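Long-range contacts in endoglucanase family 5 (PDB 6PZ7), which probably hydrolyses internal beta-1,4 bonds in cellulose and other plant polysaccharides, acting as a broad-specificity endoglucanase of glycoside hydrolase family 5: residues T55-V60 with I97-H102; G268-I273 with T299-N304; F141-E146 with K169-A174; V192-A197 with V218-Y223. All coordinates share one frame; numbering follows the deposited sequence.

Interaction 1: T55-V60 with I97-H102; sequences TVRIPV and ILNTHH
Ile97 packs against Thr55 and Arg57 and has the most surface buried here. Ile97 CD1 lies 3.9 Å from Thr55 CG2, and its CB rests on the CG of Arg57. Its backbone is gripped at both ends: Ile97 N donates to Val56 O, and Ile97 O accepts from Ile58 N at 2.8 Å. Arg57 has CG anti to the backbone N (chi1 178°) and stays extended, which carries its guanidinium past Ile97. There Asn99 ND2 lies over one guanidinium face, 3.4 Å from Arg57 NH2. Both are donors and do not bond; Asn21, Gln142, Asn145 and Gln269 hold the guanidinium instead. The two strands are neighbours in the parallel (beta/alpha)8 barrel, linked by a beta-alpha-beta crossover through helix 76-91. Arg57 and Ile97 face the barrel interior, whereas Ile58 and Leu98 face the helices. Val60 continues the contact beyond the strand. Val60 N donates to Asn99 OD1 at 2.9 Å, nearly straight at 165°. Val60 CG2 meets Leu98 CD1 at 3.7 Å. Asn99 ND2 donates in the ring plane to His101 ND1 at 3.0 Å, and also to Gln142 OE1. Pro59 CB sits over a face of the His101 ring in a CH-pi contact.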
# COMPACT_ATOMS: atom_id res chain seq x y z
N THR A 55 -1.52 11.65 -3.18
CA THR A 55 -0.72 10.68 -2.45
C THR A 55 0.06 9.82 -3.44
O THR A 55 -0.49 9.41 -4.48
CB THR A 55 -1.64 9.73 -1.64
OG1 THR A 55 -2.35 10.47 -0.67
CG2 THR A 55 -0.86 8.64 -0.91
N VAL A 56 1.32 9.55 -3.12
CA VAL A 56 2.10 8.51 -3.78
C VAL A 56 2.51 7.49 -2.74
O VAL A 56 3.10 7.85 -1.71
CB VAL A 56 3.33 9.10 -4.51
CG1 VAL A 56 4.17 7.98 -5.07
CG2 VAL A 56 2.86 10.03 -5.60
N ARG A 57 2.20 6.24 -3.00
CA ARG A 57 2.71 5.14 -2.19
C ARG A 57 4.01 4.67 -2.82
O ARG A 57 4.08 4.47 -4.05
CB ARG A 57 1.67 4.01 -2.06
CG ARG A 57 2.16 2.78 -1.24
CD ARG A 57 0.98 1.97 -0.81
NE ARG A 57 1.28 0.72 -0.09
CZ ARG A 57 1.35 -0.47 -0.65
NH1 ARG A 57 1.32 -0.65 -1.96
NH2 ARG A 57 1.41 -1.54 0.12
N ILE A 58 5.03 4.52 -1.99
CA ILE A 58 6.40 4.17 -2.37
C ILE A 58 6.70 2.82 -1.74
O ILE A 58 7.25 2.74 -0.62
CB ILE A 58 7.40 5.25 -1.92
CG1 ILE A 58 7.02 6.64 -2.42
CG2 ILE A 58 8.80 4.85 -2.39
CD1 ILE A 58 7.81 7.78 -1.78
N PRO A 59 6.35 1.73 -2.40
CA PRO A 59 6.69 0.42 -1.87
C PRO A 59 8.19 0.24 -1.89
O PRO A 59 8.84 0.53 -2.90
CB PRO A 59 5.98 -0.54 -2.81
CG PRO A 59 5.64 0.23 -4.01
CD PRO A 59 5.57 1.67 -3.65
N VAL A 60 8.75 -0.29 -0.82
CA VAL A 60 10.19 -0.53 -0.73
C VAL A 60 10.44 -1.93 -0.20
O VAL A 60 9.98 -2.27 0.90
CB VAL A 60 10.92 0.50 0.16
CG1 VAL A 60 12.42 0.19 0.20
CG2 VAL A 60 10.67 1.91 -0.35
N ILE A 97 3.55 7.52 1.23
CA ILE A 97 3.47 6.32 2.08
C ILE A 97 4.73 5.52 1.86
O ILE A 97 5.01 5.11 0.72
CB ILE A 97 2.21 5.47 1.77
CG1 ILE A 97 0.91 6.24 1.97
CG2 ILE A 97 2.25 4.20 2.67
CD1 ILE A 97 -0.27 5.53 1.30
N LEU A 98 5.51 5.29 2.91
CA LEU A 98 6.75 4.53 2.86
C LEU A 98 6.53 3.24 3.63
O LEU A 98 6.14 3.29 4.81
CB LEU A 98 7.88 5.35 3.47
CG LEU A 98 9.23 4.66 3.55
CD1 LEU A 98 9.81 4.38 2.21
CD2 LEU A 98 10.21 5.46 4.37
N ASN A 99 6.81 2.10 3.01
CA ASN A 99 6.51 0.81 3.66
C ASN A 99 7.73 -0.11 3.74
O ASN A 99 8.86 0.25 3.39
CB ASN A 99 5.31 0.10 3.02
CG ASN A 99 5.62 -0.59 1.72
OD1 ASN A 99 6.76 -0.62 1.27
ND2 ASN A 99 4.60 -1.18 1.09
N THR A 100 7.48 -1.33 4.28
CA THR A 100 8.22 -2.52 3.88
C THR A 100 7.33 -3.32 2.94
O THR A 100 6.10 -3.29 3.06
CB THR A 100 8.66 -3.38 5.07
OG1 THR A 100 7.53 -4.02 5.70
CG2 THR A 100 9.43 -2.59 6.12
N HIS A 101 7.94 -4.02 1.98
CA HIS A 101 7.19 -4.56 0.84
C HIS A 101 7.47 -6.04 0.73
O HIS A 101 6.98 -6.82 1.57
CB HIS A 101 7.30 -3.72 -0.43
CG HIS A 101 6.12 -3.88 -1.32
ND1 HIS A 101 4.95 -3.19 -1.11
CD2 HIS A 101 5.93 -4.67 -2.41
CE1 HIS A 101 4.09 -3.56 -2.05
NE2 HIS A 101 4.68 -4.42 -2.87
N HIS A 102 8.21 -6.49 -0.28
CA HIS A 102 8.49 -7.92 -0.51
C HIS A 102 9.60 -8.40 0.43
O HIS A 102 10.73 -8.67 0.02
CB HIS A 102 8.89 -8.19 -1.95
CG HIS A 102 7.85 -7.90 -2.97
ND1 HIS A 102 6.54 -8.31 -2.86
CD2 HIS A 102 7.90 -7.20 -4.13
CE1 HIS A 102 5.84 -7.87 -3.90
NE2 HIS A 102 6.66 -7.22 -4.70

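Interaction 2: G268-I273 with T299-N304; sequences GQFGSI and TVWWDN. Unlike the reference sequence in segment 268-273: Gln269 (reference Glu).
Phe270 and Trp301 form the one beta bridge between these strands, which then splay apart with 63° between their directions. Two backbone hydrogen bonds flank the bridge. Phe270 N donates to Val300 O at 3.2 Å, and this bond is bent. Trp302 N donates to Phe270 O at 2.8 Å, and this one is nearly straight. These are neighbouring strands of the parallel (beta/alpha)8 barrel, connected through helix 278-294.

The aromatic contacts lie on the outer side of the barrel. Trp301 turns its edge to a face of Phe270 in a T-shaped pair, with Trp301 CE3 3.9 Å from Phe270 CZ. Phe270 CG sits between the backbone N and the carbonyl carbon (chi1 81°), and Phe270 CE1 also reaches Thr299 OG1 at 3.3 Å. Gly271 CA lies over the six-membered ring of Trp301 as a CH-pi contact, 3.6 Å from Trp301 CZ3. Leu329 and Ile333 of helix 327-334 also touch Trp301, and its NE1 donates to Tyr314 O.

The polar-aromatic contact faces inward. The Gln269 amide runs beside the Trp302 ring, their planes 26° apart, with Gln269 CD 3.6 Å from Trp302 CE3. Arg57 NH1 donates to Gln269 OE1. Gln269 replaces the Glu of the reference sequence, at the end of a strand where family 5 relatives carry their nucleophile.

The chemistry is thus two-sided. Apolar ring packing serves the outer layer, while the inward side presents a hydrogen-bonded amide alongside an indole.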
# COMPACT_ATOMS: atom_id res chain seq x y z
N GLY A 268 -4.77 0.64 0.02
CA GLY A 268 -3.48 1.04 -0.50
C GLY A 268 -3.10 0.43 -1.81
O GLY A 268 -2.11 0.87 -2.41
N GLN A 269 -3.85 -0.56 -2.29
CA GLN A 269 -3.74 -1.09 -3.64
C GLN A 269 -5.13 -1.47 -4.13
O GLN A 269 -5.85 -2.24 -3.48
CB GLN A 269 -2.86 -2.33 -3.75
CG GLN A 269 -1.41 -2.10 -3.29
CD GLN A 269 -0.48 -3.28 -3.46
OE1 GLN A 269 0.62 -3.29 -2.86
NE2 GLN A 269 -0.89 -4.27 -4.15
N PHE A 270 -5.46 -0.99 -5.33
CA PHE A 270 -6.56 -1.51 -6.15
C PHE A 270 -6.16 -1.27 -7.60
O PHE A 270 -5.19 -0.58 -7.88
CB PHE A 270 -7.91 -0.89 -5.81
CG PHE A 270 -8.18 0.48 -6.42
CD1 PHE A 270 -7.40 1.58 -6.16
CD2 PHE A 270 -9.28 0.65 -7.26
CE1 PHE A 270 -7.66 2.81 -6.72
CE2 PHE A 270 -9.56 1.89 -7.81
CZ PHE A 270 -8.75 2.97 -7.54
N GLY A 271 -6.92 -1.80 -8.53
CA GLY A 271 -6.64 -1.59 -9.94
C GLY A 271 -7.22 -2.70 -10.78
O GLY A 271 -7.86 -3.62 -10.28
N SER A 272 -6.97 -2.59 -12.08
CA SER A 272 -7.36 -3.62 -13.06
C SER A 272 -6.29 -3.72 -14.12
O SER A 272 -5.60 -2.74 -14.41
CB SER A 272 -8.72 -3.26 -13.69
OG SER A 272 -8.64 -2.01 -14.40
N ILE A 273 -6.19 -4.91 -14.73
CA ILE A 273 -5.25 -5.12 -15.82
C ILE A 273 -5.86 -4.69 -17.15
O ILE A 273 -7.08 -4.61 -17.34
CB ILE A 273 -4.75 -6.58 -15.87
CG1 ILE A 273 -5.88 -7.58 -16.14
CG2 ILE A 273 -4.01 -6.88 -14.56
CD1 ILE A 273 -5.40 -9.01 -16.41
N THR A 299 -8.34 5.54 -1.72
CA THR A 299 -7.82 4.45 -2.54
C THR A 299 -6.54 4.88 -3.22
O THR A 299 -6.30 6.07 -3.45
CB THR A 299 -8.86 4.05 -3.62
OG1 THR A 299 -8.97 5.06 -4.63
CG2 THR A 299 -10.22 3.74 -3.02
N VAL A 300 -5.71 3.88 -3.55
CA VAL A 300 -4.39 4.11 -4.16
C VAL A 300 -4.21 3.08 -5.28
O VAL A 300 -4.17 1.87 -5.03
CB VAL A 300 -3.27 3.97 -3.12
CG1 VAL A 300 -1.92 4.36 -3.74
CG2 VAL A 300 -3.54 4.79 -1.87
N TRP A 301 -4.15 3.56 -6.53
CA TRP A 301 -4.03 2.69 -7.71
C TRP A 301 -2.68 2.01 -7.77
O TRP A 301 -1.65 2.66 -7.57
CB TRP A 301 -4.23 3.55 -8.98
CG TRP A 301 -4.19 2.73 -10.25
CD1 TRP A 301 -3.10 2.39 -10.96
CD2 TRP A 301 -5.31 2.14 -10.92
NE1 TRP A 301 -3.45 1.60 -12.03
CE2 TRP A 301 -4.80 1.46 -12.03
CE3 TRP A 301 -6.70 2.15 -10.71
CZ2 TRP A 301 -5.63 0.79 -12.92
CZ3 TRP A 301 -7.51 1.51 -11.60
CH2 TRP A 301 -6.97 0.83 -12.68
N TRP A 302 -2.66 0.72 -8.05
CA TRP A 302 -1.41 -0.02 -8.28
C TRP A 302 -0.93 0.14 -9.72
O TRP A 302 -1.57 -0.34 -10.65
CB TRP A 302 -1.59 -1.51 -7.97
CG TRP A 302 -0.31 -2.28 -8.16
CD1 TRP A 302 -0.02 -3.13 -9.20
CD2 TRP A 302 0.86 -2.21 -7.34
NE1 TRP A 302 1.27 -3.58 -9.06
CE2 TRP A 302 1.83 -3.04 -7.94
CE3 TRP A 302 1.18 -1.52 -6.17
CZ2 TRP A 302 3.11 -3.23 -7.38
CZ3 TRP A 302 2.45 -1.71 -5.62
CH2 TRP A 302 3.39 -2.56 -6.23
N ASP A 303 0.21 0.80 -9.90
CA ASP A 303 0.82 1.04 -11.20
C ASP A 303 2.20 0.38 -11.17
O ASP A 303 3.11 0.84 -10.47
CB ASP A 303 0.90 2.53 -11.54
CG ASP A 303 1.39 2.78 -12.93
OD1 ASP A 303 2.35 2.09 -13.33
OD2 ASP A 303 0.83 3.66 -13.61
N ASN A 304 2.40 -0.66 -11.96
CA ASN A 304 3.68 -1.37 -12.03
C ASN A 304 4.48 -1.05 -13.28
O ASN A 304 5.49 -1.69 -13.55
CB ASN A 304 3.50 -2.87 -11.82
CG ASN A 304 2.63 -3.52 -12.88
OD1 ASN A 304 2.14 -2.87 -13.81
ND2 ASN A 304 2.42 -4.80 -12.70

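Interaction 3: F141-E146 with K169-A174; sequences FQTLNE and KFNLTA. Unlike the reference sequence in segment 141-146: Gln142 (reference Glu). With EDO (1,2-ethanediol), chain C.
Thr143 and Ala174 bring the two backbones closest, with CA atoms 6.0 Å apart, where the chain leaving strand 139-142 passes helix 161-180. The loop that follows strand 139-142 packs on helix 161-180 of the outer layer of a (beta/alpha)8 barrel. Thr143 makes the main contact with both its branches. Thr143 OG1 donates to Asn171 OD1 at 2.8 Å, approaching from above the plane of the amide carbonyl. Thr143 CG2 rests on Ala174 CB at 3.6 Å. OG1 lies between the backbone N and the carbonyl carbon (chi1 56°), which turns the hydroxyl to Asn171 and the methyl to Ala174. Leu144 CD1 meets Phe170 CB at 4.0 Å, and the same methyl lies 3.4 Å from Asn171 OD1. The other end of the Asn171 amide is used too, since ND2 donates to Pro193 O. Asn171 therefore links the helix to the chain following strand 139-142 and to Pro193 beside it. Past this contact, the chain runs through Asn145 to Glu146. Asn145-Glu146, followed by a proline, fits the Asn-Glu-Pro motif of family 5, whose glutamate is the acid/base in relatives; Glu146 is probably its counterpart. Here Glu146 OE2 is hydrogen-bonded to His221. A bound 1,2-ethanediol, probably from the crystallisation liquor, spans the carboxylate: its O1 donates to Glu146 OE1 and its O2 donates to Glu146 OE2, each at 2.6 Å.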
# COMPACT_ATOMS: atom_id res chain seq x y z
N PHE A 141 4.11 6.18 7.49
CA PHE A 141 4.77 4.88 7.47
C PHE A 141 3.72 3.79 7.39
O PHE A 141 2.71 3.86 8.08
CB PHE A 141 5.64 4.64 8.72
CG PHE A 141 6.85 5.54 8.86
CD1 PHE A 141 7.40 6.23 7.82
CD2 PHE A 141 7.43 5.67 10.10
CE1 PHE A 141 8.52 7.05 8.02
CE2 PHE A 141 8.51 6.50 10.31
CZ PHE A 141 9.09 7.15 9.27
N GLN A 142 3.96 2.75 6.59
CA GLN A 142 3.10 1.57 6.53
C GLN A 142 3.99 0.41 6.98
O GLN A 142 5.03 0.12 6.37
CB GLN A 142 2.59 1.40 5.11
CG GLN A 142 1.87 0.10 4.85
CD GLN A 142 1.61 -0.11 3.36
OE1 GLN A 142 2.02 -1.16 2.80
NE2 GLN A 142 0.97 0.78 2.75
N THR A 143 3.61 -0.25 8.07
CA THR A 143 4.53 -1.17 8.74
C THR A 143 4.94 -2.35 7.87
O THR A 143 6.12 -2.72 7.84
CB THR A 143 3.88 -1.66 10.04
OG1 THR A 143 2.62 -2.23 9.71
CG2 THR A 143 3.72 -0.54 11.06
N LEU A 144 3.96 -2.94 7.19
CA LEU A 144 4.06 -4.18 6.45
C LEU A 144 3.16 -4.06 5.24
O LEU A 144 2.15 -3.34 5.27
CB LEU A 144 3.59 -5.36 7.30
CG LEU A 144 4.28 -5.58 8.66
CD1 LEU A 144 3.53 -6.59 9.47
CD2 LEU A 144 5.71 -6.02 8.42
N ASN A 145 3.46 -4.82 4.18
CA ASN A 145 2.66 -4.78 2.95
C ASN A 145 1.54 -5.82 2.98
O ASN A 145 0.39 -5.51 3.30
CB ASN A 145 3.60 -5.00 1.75
CG ASN A 145 2.83 -5.14 0.47
OD1 ASN A 145 1.93 -4.36 0.21
ND2 ASN A 145 3.18 -6.09 -0.35
N GLU A 146 1.86 -7.07 2.66
CA GLU A 146 0.91 -8.18 2.65
C GLU A 146 1.51 -9.33 3.46
O GLU A 146 1.91 -10.38 2.92
CB GLU A 146 0.63 -8.61 1.22
CG GLU A 146 -0.15 -7.53 0.46
CD GLU A 146 -0.52 -7.88 -0.93
OE1 GLU A 146 -0.13 -8.97 -1.43
OE2 GLU A 146 -1.20 -7.07 -1.62
N LYS A 169 1.30 -8.89 16.56
CA LYS A 169 2.54 -8.66 17.29
C LYS A 169 3.55 -7.92 16.43
O LYS A 169 4.23 -7.01 16.91
CB LYS A 169 3.11 -10.00 17.78
CG LYS A 169 2.14 -10.87 18.61
CD LYS A 169 2.81 -12.17 19.03
CE LYS A 169 1.84 -13.14 19.67
NZ LYS A 169 2.53 -14.41 20.11
N PHE A 170 3.67 -8.29 15.16
CA PHE A 170 4.59 -7.59 14.28
C PHE A 170 4.20 -6.12 14.10
O PHE A 170 5.07 -5.24 14.11
CB PHE A 170 4.63 -8.25 12.90
CG PHE A 170 5.30 -9.61 12.83
CD1 PHE A 170 6.11 -10.11 13.84
CD2 PHE A 170 5.13 -10.36 11.70
CE1 PHE A 170 6.72 -11.36 13.71
CE2 PHE A 170 5.75 -11.60 11.56
CZ PHE A 170 6.54 -12.10 12.56
N ASN A 171 2.90 -5.84 13.89
CA ASN A 171 2.48 -4.46 13.75
C ASN A 171 2.76 -3.67 15.02
O ASN A 171 3.16 -2.50 14.96
CB ASN A 171 0.98 -4.40 13.39
CG ASN A 171 0.70 -4.69 11.92
OD1 ASN A 171 1.54 -4.40 11.05
ND2 ASN A 171 -0.49 -5.19 11.63
N LEU A 172 2.51 -4.28 16.18
CA LEU A 172 2.80 -3.62 17.45
C LEU A 172 4.28 -3.31 17.60
O LEU A 172 4.65 -2.20 17.99
CB LEU A 172 2.34 -4.50 18.61
CG LEU A 172 2.65 -3.97 20.01
CD1 LEU A 172 2.05 -2.65 20.22
CD2 LEU A 172 2.20 -4.98 21.07
N THR A 173 5.13 -4.29 17.28
CA THR A 173 6.57 -4.09 17.34
C THR A 173 6.97 -2.92 16.45
O THR A 173 7.76 -2.05 16.85
CB THR A 173 7.28 -5.36 16.85
OG1 THR A 173 7.02 -6.46 17.74
CG2 THR A 173 8.79 -5.14 16.78
N ALA A 174 6.47 -2.91 15.22
CA ALA A 174 6.83 -1.82 14.29
C ALA A 174 6.36 -0.45 14.79
O ALA A 174 7.11 0.52 14.76
CB ALA A 174 6.30 -2.14 12.92
C1 EDO C . -1.29 -9.32 -4.80
O1 EDO C . -0.08 -9.11 -4.07
C2 EDO C . -2.15 -8.07 -4.81
O2 EDO C . -2.77 -7.88 -3.54

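Interaction 4: V192-A197 with V218-Y223; sequences VPTYAA and VSLHMY. With EDO (1,2-ethanediol), chain D.
His221 N donates to Ala197 O at 2.9 Å, almost straight at 173° and on a lone pair of the carbonyl. At the other end, Ser219 N donates to Val192 O, also at 2.9 Å. This second bond is equally straight at the hydrogen, but its donor stands well above the carbonyl plane. Val192 and Val218 form a parallel bridge there, before segment 192-197 leaves the sheet and curls back. The curl is closed by Ala197 N, which donates to Thr194 O at 2.9 Å. Ala196 and Ala197 both have left-handed backbone angles, and this turn brings Ala197 back beside strand 216-221. A 1,2-ethanediol, probably from the crystallisation liquor, donates from its O2 to Ala196 O at 2.6 Å. Thr194 N and Ser219 O are buried and have no hydrogen-bond partner in the model.

Ala197 also carries the main side-chain contact. Ala197 CB sits over the centre of one face of the His221 ring, 3.6 Å from His221 CG. This CH-pi contact backs a ring whose ND1 is bonded to Glu146. Further out, Leu220 CD2 touches both branches of Thr194, 3.7 Å from Thr194 OG1. That hydroxyl is hydrogen-bonded to Ser198 O.

The two strands are adjacent in the (beta/alpha)8 barrel, and the short helix 201-206 lies on the connection between them. Leu220 touches Ile254 of helix 241-259, His221 borders Gln269 of strand 265-270, and Val192 lies against Asn171 of helix 161-180.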
# COMPACT_ATOMS: atom_id res chain seq x y z
N VAL A 192 -1.27 0.06 9.16
CA VAL A 192 -1.00 -1.35 9.51
C VAL A 192 -1.99 -2.25 8.78
O VAL A 192 -3.20 -1.94 8.76
CB VAL A 192 -1.08 -1.61 11.03
CG1 VAL A 192 -0.08 -0.74 11.75
CG2 VAL A 192 -2.50 -1.45 11.62
N PRO A 193 -1.52 -3.34 8.15
CA PRO A 193 -2.43 -4.24 7.44
C PRO A 193 -2.92 -5.39 8.30
O PRO A 193 -2.30 -5.78 9.30
CB PRO A 193 -1.54 -4.79 6.31
CG PRO A 193 -0.18 -4.91 7.00
CD PRO A 193 -0.09 -3.69 7.90
N THR A 194 -4.05 -5.98 7.85
CA THR A 194 -4.47 -7.33 8.18
C THR A 194 -3.48 -8.33 7.56
O THR A 194 -2.60 -7.97 6.76
CB THR A 194 -5.86 -7.55 7.61
OG1 THR A 194 -5.76 -7.29 6.21
CG2 THR A 194 -6.93 -6.67 8.23
N TYR A 195 -3.69 -9.61 7.85
CA TYR A 195 -2.99 -10.70 7.16
C TYR A 195 -3.17 -10.50 5.66
O TYR A 195 -4.29 -10.40 5.17
CB TYR A 195 -3.60 -12.05 7.58
CG TYR A 195 -2.88 -13.23 6.93
CD1 TYR A 195 -3.15 -13.61 5.64
CD2 TYR A 195 -1.93 -13.96 7.63
CE1 TYR A 195 -2.49 -14.66 5.02
CE2 TYR A 195 -1.25 -15.02 7.02
CZ TYR A 195 -1.55 -15.37 5.73
OH TYR A 195 -0.88 -16.41 5.10
N ALA A 196 -2.05 -10.43 4.93
CA ALA A 196 -2.00 -10.25 3.48
C ALA A 196 -2.68 -8.96 3.00
O ALA A 196 -2.98 -8.85 1.82
CB ALA A 196 -2.51 -11.46 2.72
N ALA A 197 -2.95 -8.02 3.89
CA ALA A 197 -3.80 -6.87 3.59
C ALA A 197 -5.17 -7.30 3.09
O ALA A 197 -5.85 -6.60 2.35
CB ALA A 197 -3.13 -5.84 2.67
N VAL A 218 -5.92 1.61 9.12
CA VAL A 218 -5.89 0.24 8.59
C VAL A 218 -5.55 0.27 7.11
O VAL A 218 -6.15 1.05 6.35
CB VAL A 218 -7.23 -0.46 8.86
CG1 VAL A 218 -7.28 -1.83 8.20
CG2 VAL A 218 -7.46 -0.59 10.35
N SER A 219 -4.66 -0.63 6.69
CA SER A 219 -4.33 -0.84 5.29
C SER A 219 -4.95 -2.12 4.76
O SER A 219 -4.72 -3.21 5.30
CB SER A 219 -2.81 -0.97 5.17
OG SER A 219 -2.46 -1.32 3.84
N LEU A 220 -5.72 -2.00 3.67
CA LEU A 220 -6.33 -3.13 2.98
C LEU A 220 -6.03 -3.03 1.50
O LEU A 220 -5.88 -1.92 0.96
CB LEU A 220 -7.86 -3.16 3.19
CG LEU A 220 -8.33 -3.19 4.64
CD1 LEU A 220 -9.84 -2.99 4.69
CD2 LEU A 220 -7.93 -4.48 5.33
N HIS A 221 -5.91 -4.16 0.82
CA HIS A 221 -5.71 -4.21 -0.62
C HIS A 221 -6.89 -4.97 -1.21
O HIS A 221 -7.30 -6.00 -0.66
CB HIS A 221 -4.41 -4.90 -1.01
CG HIS A 221 -3.20 -4.17 -0.50
ND1 HIS A 221 -1.94 -4.71 -0.58
CD2 HIS A 221 -3.06 -2.97 0.11
CE1 HIS A 221 -1.07 -3.86 -0.05
NE2 HIS A 221 -1.72 -2.80 0.39
N MET A 222 -7.50 -4.45 -2.28
CA MET A 222 -8.72 -5.06 -2.81
C MET A 222 -8.86 -4.79 -4.30
O MET A 222 -9.41 -3.75 -4.73
CB MET A 222 -9.92 -4.55 -2.02
CG MET A 222 -11.21 -5.31 -2.34
SD MET A 222 -12.67 -4.93 -1.38
CE MET A 222 -13.22 -3.48 -2.24
N TYR A 223 -8.42 -5.75 -5.10
CA TYR A 223 -8.49 -5.67 -6.55
C TYR A 223 -9.80 -6.31 -7.00
O TYR A 223 -9.84 -7.38 -7.59
CB TYR A 223 -7.30 -6.36 -7.19
CG TYR A 223 -5.94 -5.74 -6.96
CD1 TYR A 223 -5.30 -5.05 -7.97
CD2 TYR A 223 -5.26 -5.88 -5.74
CE1 TYR A 223 -4.03 -4.55 -7.80
CE2 TYR A 223 -3.98 -5.36 -5.56
CZ TYR A 223 -3.37 -4.70 -6.60
OH TYR A 223 -2.10 -4.21 -6.48
C1 EDO D . -4.86 -9.44 -2.04
O1 EDO D . -5.14 -8.44 -3.00
C2 EDO D . -5.06 -8.84 -0.65
O2 EDO D . -4.79 -9.92 0.22

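Overall arrangement
All four contacts are buried and belong to one closed parallel barrel. Interactions 1, 2 and 4 each join neighbouring strands across a beta-alpha-beta unit and rest on backbone hydrogen bonds. Interaction 3 instead joins the loop after a strand to an outer helix, through side chains alone, and has the smallest buried area. All four meet inside the barrel, where polar side chains of 55-60, 141-146, 218-223 and 268-273 come together in one network. Interactions 3 and 4 also share a link between helix 161-180 and segment 192-197. Toward the helices, interactions 1 and 2 are mainly apolar. The helix-facing contact of interaction 3 is mixed, with one side-chain hydrogen bond.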